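PDB 5XHH: Hcp1 family type VI secretion system effector from Salmonella typhimurium, which probably assembles, like its Hcp relatives, into hexameric rings that stack into the inner tube of the type VI secretion system. Local coordinates for residues Leu28-Asn33 with Leu84-Ala89; Pro67-Tyr72 with Ser121-Glu126; Lys71-Gly76 with Ala107-Ser112. One frame throughout, in Å; residues are numbered along the deposited sequence.

In the fold
Three contacts show how one barrel-like fold changes its chemistry from interior to surface. Interaction 1 joins the two antiparallel sheets, with an indole meeting a leucine and a methionine in a partly buried setting. Interactions 2 and 3 lie about 17 and 20 Å from it, centre to centre, and both dock helix 66-75 on the four-stranded sheet. Their own centres are about 5 Å apart, they share K71 and Y72, and their strands are neighbours, paired through E126 with A107 and T124 with S110. Interaction 2 is buried, pairing apolar branches with a carboxylate held by other residues; interaction 3 sits at the surface, where a thiol borders the backbone.

Interaction 1: Leu28-Asn33 with Leu84-Ala89; sequences LSWRWN and LVMRKA
W30 and L84 illustrate how an aromatic ring can close the gap between two β-sheets. The tight part of the contact lies over one face of the indole: L84 CD1 sits 3.8 Å above the ring plane, offset toward the rim, and comes within 3.9 Å of W30 CG. This is a CH-pi contact to the five-membered ring, 20° off its normal. The second partner arrives from a different direction. M86 CG stands anti to the backbone N (chi1 -171°), and the extended chain carries SD to the edge of the same ring, in its plane, as a Met-aromatic contact; W30 NE1 also points its N-H at M86 SD, 3.7 Å away, in a weak hydrogen bond with an angle of 157°. The ring is thus addressed on a face by a methyl and at its edge by a sulfur, while I5 and Y99 pack round it as well. The solvent side is exposed and polar: R31 points away and takes no part in the packing, its NH1 bonding S29 OG at 2.9 Å and its NH2 in a salt bridge to D57. The contact thus joins strand 29-36 of the four-stranded sheet to strand 79-88 of the seven-stranded one, a largely apolar inter-sheet contact of the Hcp β-barrel.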
loop_
_atom_site.group_PDB
_atom_site.type_symbol
_atom_site.label_atom_id
_atom_site.label_comp_id
_atom_site.label_asym_id
_atom_site.label_seq_id
_atom_site.Cartn_x
_atom_site.Cartn_y
_atom_site.Cartn_z
ATOM N N LEU A 28 0.518 10.016 2.337
ATOM C CA LEU A 28 0.456 10.751 3.594
ATOM C C LEU A 28 0.559 9.824 4.807
ATOM O O LEU A 28 1.252 10.151 5.770
ATOM C CB LEU A 28 -0.831 11.576 3.649
ATOM C CG LEU A 28 -0.957 12.604 2.502
ATOM C CD1 LEU A 28 -2.379 13.055 2.334
ATOM C CD2 LEU A 28 -0.010 13.806 2.736
ATOM N N SER A 29 -0.093 8.662 4.765
ATOM C CA SER A 29 -0.057 7.696 5.859
ATOM C C SER A 29 -0.597 6.367 5.348
ATOM O O SER A 29 -1.236 6.303 4.298
ATOM C CB SER A 29 -0.868 8.181 7.065
ATOM O OG SER A 29 -2.247 8.170 6.788
ATOM N N TRP A 30 -0.368 5.309 6.126
ATOM C CA TRP A 30 -0.688 3.954 5.683
ATOM C C TRP A 30 -0.732 3.049 6.900
ATOM O O TRP A 30 -0.102 3.334 7.915
ATOM C CB TRP A 30 0.340 3.433 4.668
ATOM C CG TRP A 30 1.717 3.372 5.245
ATOM C CD1 TRP A 30 2.688 4.325 5.161
ATOM C CD2 TRP A 30 2.272 2.299 6.020
ATOM N NE1 TRP A 30 3.808 3.921 5.834
ATOM C CE2 TRP A 30 3.577 2.682 6.383
ATOM C CE3 TRP A 30 1.783 1.058 6.452
ATOM C CZ2 TRP A 30 4.420 1.855 7.148
ATOM C CZ3 TRP A 30 2.623 0.234 7.229
ATOM C CH2 TRP A 30 3.922 0.638 7.557
ATOM N N ARG A 31 -1.461 1.943 6.781
ATOM C CA ARG A 31 -1.481 0.933 7.831
ATOM C C ARG A 31 -2.028 -0.377 7.274
ATOM O O ARG A 31 -2.780 -0.398 6.296
ATOM C CB ARG A 31 -2.303 1.388 9.050
ATOM C CG ARG A 31 -3.816 1.402 8.869
ATOM C CD ARG A 31 -4.268 2.651 8.119
ATOM N NE ARG A 31 -3.738 3.884 8.698
ATOM C CZ ARG A 31 -3.696 5.050 8.059
ATOM N NH1 ARG A 31 -3.191 6.121 8.654
ATOM N NH2 ARG A 31 -4.147 5.145 6.816
ATOM N N TRP A 32 -1.636 -1.467 7.928
ATOM C CA TRP A 32 -2.146 -2.810 7.677
ATOM C C TRP A 32 -1.738 -3.660 8.870
ATOM O O TRP A 32 -0.898 -3.249 9.672
ATOM C CB TRP A 32 -1.619 -3.397 6.357
ATOM C CG TRP A 32 -0.102 -3.590 6.274
ATOM C CD1 TRP A 32 0.826 -2.646 5.965
ATOM C CD2 TRP A 32 0.630 -4.817 6.476
ATOM N NE1 TRP A 32 2.093 -3.199 5.971
ATOM C CE2 TRP A 32 1.998 -4.528 6.282
ATOM C CE3 TRP A 32 0.261 -6.119 6.813
ATOM C CZ2 TRP A 32 2.995 -5.499 6.407
ATOM C CZ3 TRP A 32 1.250 -7.090 6.926
ATOM C CH2 TRP A 32 2.600 -6.773 6.730
ATOM N N ASN A 33 -2.358 -4.834 9.007
ATOM C CA ASN A 33 -1.916 -5.733 10.064
ATOM C C ASN A 33 -2.156 -7.186 9.682
ATOM O O ASN A 33 -2.976 -7.511 8.821
ATOM C CB ASN A 33 -2.563 -5.413 11.434
ATOM C CG ASN A 33 -4.035 -5.779 11.522
ATOM O OD1 ASN A 33 -4.402 -6.956 11.621
ATOM N ND2 ASN A 33 -4.889 -4.758 11.548
ATOM N N LEU A 84 5.734 -0.236 -1.537
ATOM C CA LEU A 84 5.611 0.861 -0.596
ATOM C C LEU A 84 6.974 1.048 0.047
ATOM O O LEU A 84 7.520 0.108 0.624
ATOM C CB LEU A 84 4.524 0.561 0.442
ATOM C CG LEU A 84 4.003 1.700 1.322
ATOM C CD1 LEU A 84 2.866 1.203 2.220
ATOM C CD2 LEU A 84 5.107 2.284 2.182
ATOM N N VAL A 85 7.509 2.260 -0.039
ATOM C CA VAL A 85 8.831 2.576 0.475
ATOM C C VAL A 85 8.718 3.762 1.427
ATOM O O VAL A 85 8.015 4.732 1.137
ATOM C CB VAL A 85 9.805 2.886 -0.675
ATOM C CG1 VAL A 85 10.945 3.714 -0.178
ATOM C CG2 VAL A 85 10.293 1.575 -1.335
ATOM N N MET A 86 9.408 3.682 2.561
ATOM C CA MET A 86 9.454 4.764 3.531
ATOM C C MET A 86 10.902 5.079 3.867
ATOM O O MET A 86 11.706 4.161 4.124
ATOM C CB MET A 86 8.672 4.393 4.793
ATOM C CG MET A 86 8.469 5.515 5.783
ATOM S SD MET A 86 7.107 5.083 6.896
ATOM C CE MET A 86 7.153 6.486 8.022
ATOM N N ARG A 87 11.213 6.380 3.892
ATOM C CA ARG A 87 12.544 6.868 4.217
ATOM C C ARG A 87 12.460 8.148 5.037
ATOM O O ARG A 87 11.491 8.903 4.949
ATOM C CB ARG A 87 13.364 7.154 2.951
ATOM C CG ARG A 87 13.007 8.472 2.305
ATOM C CD ARG A 87 13.679 8.687 0.950
ATOM N NE ARG A 87 13.236 9.951 0.356
ATOM C CZ ARG A 87 13.341 10.254 -0.934
ATOM N NH1 ARG A 87 13.873 9.390 -1.785
ATOM N NH2 ARG A 87 12.910 11.426 -1.372
ATOM N N LYS A 88 13.513 8.387 5.814
ATOM C CA LYS A 88 13.700 9.643 6.526
ATOM C C LYS A 88 13.974 10.758 5.528
ATOM O O LYS A 88 14.800 10.606 4.623
ATOM C CB LYS A 88 14.876 9.517 7.500
ATOM C CG LYS A 88 15.035 10.628 8.529
ATOM C CD LYS A 88 13.731 11.012 9.190
ATOM C CE LYS A 88 13.985 11.852 10.426
ATOM N NZ LYS A 88 12.727 12.222 11.106
ATOM N N ALA A 89 13.297 11.884 5.696
ATOM C CA ALA A 89 13.444 12.980 4.752
ATOM C C ALA A 89 14.677 13.834 5.048
ATOM O O ALA A 89 15.090 13.955 6.194
ATOM C CB ALA A 89 12.209 13.830 4.754
#

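Interaction 2: Pro67-Tyr72 with Ser121-Glu126; sequences PNLFKY and SRETVE
L69, on the helix that flanks the Hcp β-barrel, directs one methyl at two neighbours on strand 121-129, E123 and V125. The three side chains converge from different directions. L69 places CG beside its backbone N and anti to the carbonyl carbon (chi1 -66°), and chi2 of 164° then carries CD1 to the strand. There it meets V125 CG2 at 4.0 Å, the two side chains crossing at about a right angle; CD1 and CG2 are the branches that touch. E123 approaches obliquely instead. Its chain is stretched out, with CG anti to the backbone N (chi1 -174°), and it carries the carboxylate up to the helix beside the leucine. That buried carboxylate has polar company from outside the two segments: OE2 is hydrogen-bonded by S66 OG and by H60 NE2, two bonds that help hold it in place and would probably stabilise negative charge there. H60 and I12 also touch L69, enclosing the leucine further. On another side of the helix, K71 NZ bonds N68 OD1 at 3.1 Å from above the carbonyl plane. Back at the strand, L69 CD1 lies 4.0 Å from E123 OE2, so the methyl borders the very oxygen that takes both bonds.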
loop_
_atom_site.group_PDB
_atom_site.type_symbol
_atom_site.label_atom_id
_atom_site.label_comp_id
_atom_site.label_asym_id
_atom_site.label_seq_id
_atom_site.Cartn_x
_atom_site.Cartn_y
_atom_site.Cartn_z
ATOM N N PRO A 67 -8.233 8.977 -10.542
ATOM C CA PRO A 67 -9.195 8.407 -11.501
ATOM C C PRO A 67 -8.908 6.956 -11.826
ATOM O O PRO A 67 -9.845 6.179 -12.049
ATOM C CB PRO A 67 -9.047 9.310 -12.739
ATOM C CG PRO A 67 -8.414 10.571 -12.238
ATOM C CD PRO A 67 -7.491 10.103 -11.137
ATOM N N ASN A 68 -7.635 6.551 -11.834
ATOM C CA ASN A 68 -7.333 5.160 -12.140
ATOM C C ASN A 68 -7.571 4.246 -10.953
ATOM O O ASN A 68 -7.987 3.100 -11.144
ATOM C CB ASN A 68 -5.898 5.030 -12.645
ATOM C CG ASN A 68 -5.794 5.312 -14.126
ATOM O OD1 ASN A 68 -6.641 4.882 -14.897
ATOM N ND2 ASN A 68 -4.776 6.056 -14.525
ATOM N N LEU A 69 -7.313 4.709 -9.728
ATOM C CA LEU A 69 -7.742 3.929 -8.567
ATOM C C LEU A 69 -9.253 3.701 -8.603
ATOM O O LEU A 69 -9.725 2.577 -8.419
ATOM C CB LEU A 69 -7.316 4.627 -7.273
ATOM C CG LEU A 69 -5.810 4.716 -7.042
ATOM C CD1 LEU A 69 -5.522 5.729 -5.978
ATOM C CD2 LEU A 69 -5.271 3.344 -6.616
ATOM N N PHE A 70 -10.026 4.763 -8.859
ATOM C CA PHE A 70 -11.468 4.621 -9.058
ATOM C C PHE A 70 -11.796 3.585 -10.134
ATOM O O PHE A 70 -12.617 2.681 -9.924
ATOM C CB PHE A 70 -12.059 5.985 -9.429
ATOM C CG PHE A 70 -13.510 5.934 -9.820
ATOM C CD1 PHE A 70 -14.502 5.981 -8.853
ATOM C CD2 PHE A 70 -13.882 5.842 -11.157
ATOM C CE1 PHE A 70 -15.844 5.929 -9.213
ATOM C CE2 PHE A 70 -15.224 5.786 -11.524
ATOM C CZ PHE A 70 -16.203 5.832 -10.553
ATOM N N LYS A 71 -11.168 3.707 -11.301
ATOM C CA LYS A 71 -11.472 2.815 -12.416
ATOM C C LYS A 71 -11.178 1.352 -12.071
ATOM O O LYS A 71 -12.011 0.471 -12.306
ATOM C CB LYS A 71 -10.686 3.260 -13.644
ATOM C CG LYS A 71 -10.342 2.158 -14.626
ATOM C CD LYS A 71 -10.063 2.781 -15.961
ATOM C CE LYS A 71 -9.019 1.992 -16.673
ATOM N NZ LYS A 71 -7.719 2.227 -15.976
ATOM N N TYR A 72 -9.999 1.074 -11.485
ATOM C CA TYR A 72 -9.671 -0.295 -11.079
ATOM C C TYR A 72 -10.633 -0.807 -10.024
ATOM O O TYR A 72 -10.951 -1.999 -9.995
ATOM C CB TYR A 72 -8.252 -0.377 -10.532
ATOM C CG TYR A 72 -7.173 -0.620 -11.550
ATOM C CD1 TYR A 72 -6.892 0.310 -12.548
ATOM C CD2 TYR A 72 -6.399 -1.772 -11.487
ATOM C CE1 TYR A 72 -5.873 0.078 -13.461
ATOM C CE2 TYR A 72 -5.384 -2.000 -12.386
ATOM C CZ TYR A 72 -5.127 -1.077 -13.368
ATOM O OH TYR A 72 -4.114 -1.301 -14.261
ATOM N N SER A 121 -7.795 18.403 -0.438
ATOM C CA SER A 121 -8.497 17.367 -1.189
ATOM C C SER A 121 -7.655 16.108 -1.082
ATOM O O SER A 121 -6.562 16.050 -1.660
ATOM C CB SER A 121 -8.695 17.758 -2.650
ATOM O OG SER A 121 -7.459 18.146 -3.237
ATOM N N ARG A 122 -8.159 15.116 -0.341
ATOM C CA ARG A 122 -7.428 13.881 -0.075
ATOM C C ARG A 122 -8.347 12.686 -0.285
ATOM O O ARG A 122 -9.513 12.821 -0.654
ATOM C CB ARG A 122 -6.837 13.847 1.337
ATOM C CG ARG A 122 -7.813 14.012 2.456
ATOM C CD ARG A 122 -7.052 13.971 3.772
ATOM N NE ARG A 122 -6.062 15.044 3.881
ATOM C CZ ARG A 122 -4.986 14.991 4.665
ATOM N NH1 ARG A 122 -4.749 13.909 5.392
ATOM N NH2 ARG A 122 -4.141 16.013 4.721
ATOM N N GLU A 123 -7.799 11.499 -0.072
ATOM C CA GLU A 123 -8.454 10.292 -0.554
ATOM C C GLU A 123 -7.870 9.098 0.179
ATOM O O GLU A 123 -6.654 8.844 0.090
ATOM C CB GLU A 123 -8.260 10.160 -2.056
ATOM C CG GLU A 123 -8.997 9.026 -2.712
ATOM C CD GLU A 123 -8.866 9.098 -4.218
ATOM O OE1 GLU A 123 -9.829 9.537 -4.867
ATOM O OE2 GLU A 123 -7.790 8.737 -4.757
ATOM N N THR A 124 -8.731 8.382 0.897
ATOM C CA THR A 124 -8.373 7.114 1.512
ATOM C C THR A 124 -8.615 5.984 0.525
ATOM O O THR A 124 -9.599 5.989 -0.215
ATOM C CB THR A 124 -9.186 6.898 2.794
ATOM O OG1 THR A 124 -8.813 7.894 3.738
ATOM C CG2 THR A 124 -8.933 5.514 3.404
ATOM N N VAL A 125 -7.698 5.027 0.501
ATOM C CA VAL A 125 -7.717 3.928 -0.453
ATOM C C VAL A 125 -7.409 2.642 0.297
ATOM O O VAL A 125 -6.514 2.603 1.147
ATOM C CB VAL A 125 -6.688 4.138 -1.586
ATOM C CG1 VAL A 125 -6.751 2.987 -2.590
ATOM C CG2 VAL A 125 -6.901 5.482 -2.268
ATOM N N GLU A 126 -8.143 1.592 -0.019
ATOM C CA GLU A 126 -7.832 0.266 0.470
ATOM C C GLU A 126 -7.537 -0.634 -0.714
ATOM O O GLU A 126 -8.311 -0.662 -1.686
ATOM C CB GLU A 126 -8.966 -0.303 1.299
ATOM C CG GLU A 126 -9.184 0.420 2.610
ATOM C CD GLU A 126 -10.283 -0.240 3.412
ATOM O OE1 GLU A 126 -10.490 -1.456 3.210
ATOM O OE2 GLU A 126 -10.932 0.448 4.230
#

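Interaction 3: Lys71-Gly76 with Ala107-Ser112; sequences KYCASG and AVVSPS
C73 meets the strand outermost in the four-stranded sheet within this chain at A107, where a bulge begins. There A107 O comes 3.8 Å from C73 SG, while the methyl of A107 points away from the helix. V108 follows, its N lying 4.2 Å from the same sulfur; its CB also points away from the helix, and its side chain touches E126. A107 and V108 both face E126 of the adjoining strand, a classic beta bulge. Because their side chains turn away, the thiol meets backbone atoms of both. V109 reverses the direction and points toward the helix: its CG2, beside the backbone N, packs on C73 CB at 3.8 Å. The helix backbone already sets that CB against the valine, and SG, anti to the backbone N (chi1 -175°), reaches A107 O. Beyond V109 the strand moves off: S110 pairs through its backbone with T124, P111 leans on E123 and I62, and S112 pairs with R122. The axes of helix 71-75 and strand 107-112 approach to 8.2 Å with their N-to-C directions at 139°, an oblique crossing nearer antiparallel than parallel. With apolar carbons and a sulfur doing the touching, the contact probably rests on dispersion rather than charge.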
loop_
_atom_site.group_PDB
_atom_site.type_symbol
_atom_site.label_atom_id
_atom_site.label_comp_id
_atom_site.label_asym_id
_atom_site.label_seq_id
_atom_site.Cartn_x
_atom_site.Cartn_y
_atom_site.Cartn_z
ATOM N N LYS A 71 -11.168 3.707 -11.301
ATOM C CA LYS A 71 -11.472 2.815 -12.416
ATOM C C LYS A 71 -11.178 1.352 -12.071
ATOM O O LYS A 71 -12.011 0.471 -12.306
ATOM C CB LYS A 71 -10.686 3.260 -13.644
ATOM C CG LYS A 71 -10.342 2.158 -14.626
ATOM C CD LYS A 71 -10.063 2.781 -15.961
ATOM C CE LYS A 71 -9.019 1.992 -16.673
ATOM N NZ LYS A 71 -7.719 2.227 -15.976
ATOM N N TYR A 72 -9.999 1.074 -11.485
ATOM C CA TYR A 72 -9.671 -0.295 -11.079
ATOM C C TYR A 72 -10.633 -0.807 -10.024
ATOM O O TYR A 72 -10.951 -1.999 -9.995
ATOM C CB TYR A 72 -8.252 -0.377 -10.532
ATOM C CG TYR A 72 -7.173 -0.620 -11.550
ATOM C CD1 TYR A 72 -6.892 0.310 -12.548
ATOM C CD2 TYR A 72 -6.399 -1.772 -11.487
ATOM C CE1 TYR A 72 -5.873 0.078 -13.461
ATOM C CE2 TYR A 72 -5.384 -2.000 -12.386
ATOM C CZ TYR A 72 -5.127 -1.077 -13.368
ATOM O OH TYR A 72 -4.114 -1.301 -14.261
ATOM N N CYS A 73 -11.084 0.075 -9.125
ATOM C CA CYS A 73 -12.009 -0.351 -8.083
ATOM C C CYS A 73 -13.337 -0.777 -8.689
ATOM O O CYS A 73 -13.904 -1.810 -8.316
ATOM C CB CYS A 73 -12.216 0.778 -7.076
ATOM S SG CYS A 73 -13.248 0.317 -5.651
ATOM N N ALA A 74 -13.863 0.033 -9.612
ATOM C CA ALA A 74 -15.132 -0.303 -10.244
ATOM C C ALA A 74 -15.008 -1.554 -11.106
ATOM O O ALA A 74 -15.940 -2.357 -11.168
ATOM C CB ALA A 74 -15.637 0.874 -11.079
ATOM N N SER A 75 -13.874 -1.749 -11.768
ATOM C CA SER A 75 -13.741 -2.919 -12.631
ATOM C C SER A 75 -13.216 -4.166 -11.918
ATOM O O SER A 75 -13.439 -5.276 -12.412
ATOM C CB SER A 75 -12.816 -2.604 -13.805
ATOM O OG SER A 75 -11.477 -2.547 -13.348
ATOM N N GLY A 76 -12.528 -4.025 -10.786
ATOM C CA GLY A 76 -11.921 -5.176 -10.139
ATOM C C GLY A 76 -10.672 -5.709 -10.805
ATOM O O GLY A 76 -10.260 -6.840 -10.519
ATOM N N ALA A 107 -9.996 -2.099 -3.282
ATOM C CA ALA A 107 -11.253 -2.456 -2.639
ATOM C C ALA A 107 -12.077 -1.241 -2.240
ATOM O O ALA A 107 -13.311 -1.332 -2.211
ATOM C CB ALA A 107 -11.002 -3.320 -1.396
ATOM N N VAL A 108 -11.427 -0.121 -1.914
ATOM C CA VAL A 108 -12.131 1.083 -1.459
ATOM C C VAL A 108 -11.423 2.310 -2.010
ATOM O O VAL A 108 -10.192 2.397 -1.940
ATOM C CB VAL A 108 -12.199 1.200 0.084
ATOM C CG1 VAL A 108 -12.811 2.533 0.483
ATOM C CG2 VAL A 108 -12.996 0.070 0.697
ATOM N N VAL A 109 -12.194 3.267 -2.538
ATOM C CA VAL A 109 -11.676 4.588 -2.874
ATOM C C VAL A 109 -12.619 5.633 -2.285
ATOM O O VAL A 109 -13.815 5.644 -2.591
ATOM C CB VAL A 109 -11.503 4.792 -4.395
ATOM C CG1 VAL A 109 -10.772 6.097 -4.665
ATOM C CG2 VAL A 109 -10.708 3.638 -5.006
ATOM N N SER A 110 -12.067 6.532 -1.479
ATOM C CA SER A 110 -12.846 7.378 -0.580
ATOM C C SER A 110 -12.308 8.801 -0.614
ATOM O O SER A 110 -11.542 9.219 0.264
ATOM C CB SER A 110 -12.819 6.805 0.837
ATOM O OG SER A 110 -13.570 7.608 1.719
ATOM N N PRO A 111 -12.669 9.571 -1.637
ATOM C CA PRO A 111 -12.199 10.955 -1.725
ATOM C C PRO A 111 -12.992 11.899 -0.834
ATOM O O PRO A 111 -14.145 11.640 -0.478
ATOM C CB PRO A 111 -12.417 11.301 -3.198
ATOM C CG PRO A 111 -13.608 10.473 -3.574
ATOM C CD PRO A 111 -13.408 9.170 -2.851
ATOM N N SER A 112 -12.345 12.999 -0.461
ATOM C CA SER A 112 -13.018 14.016 0.333
ATOM C C SER A 112 -12.273 15.335 0.184
ATOM O O SER A 112 -11.111 15.375 -0.247
ATOM C CB SER A 112 -13.122 13.608 1.811
ATOM O OG SER A 112 -11.881 13.700 2.480
#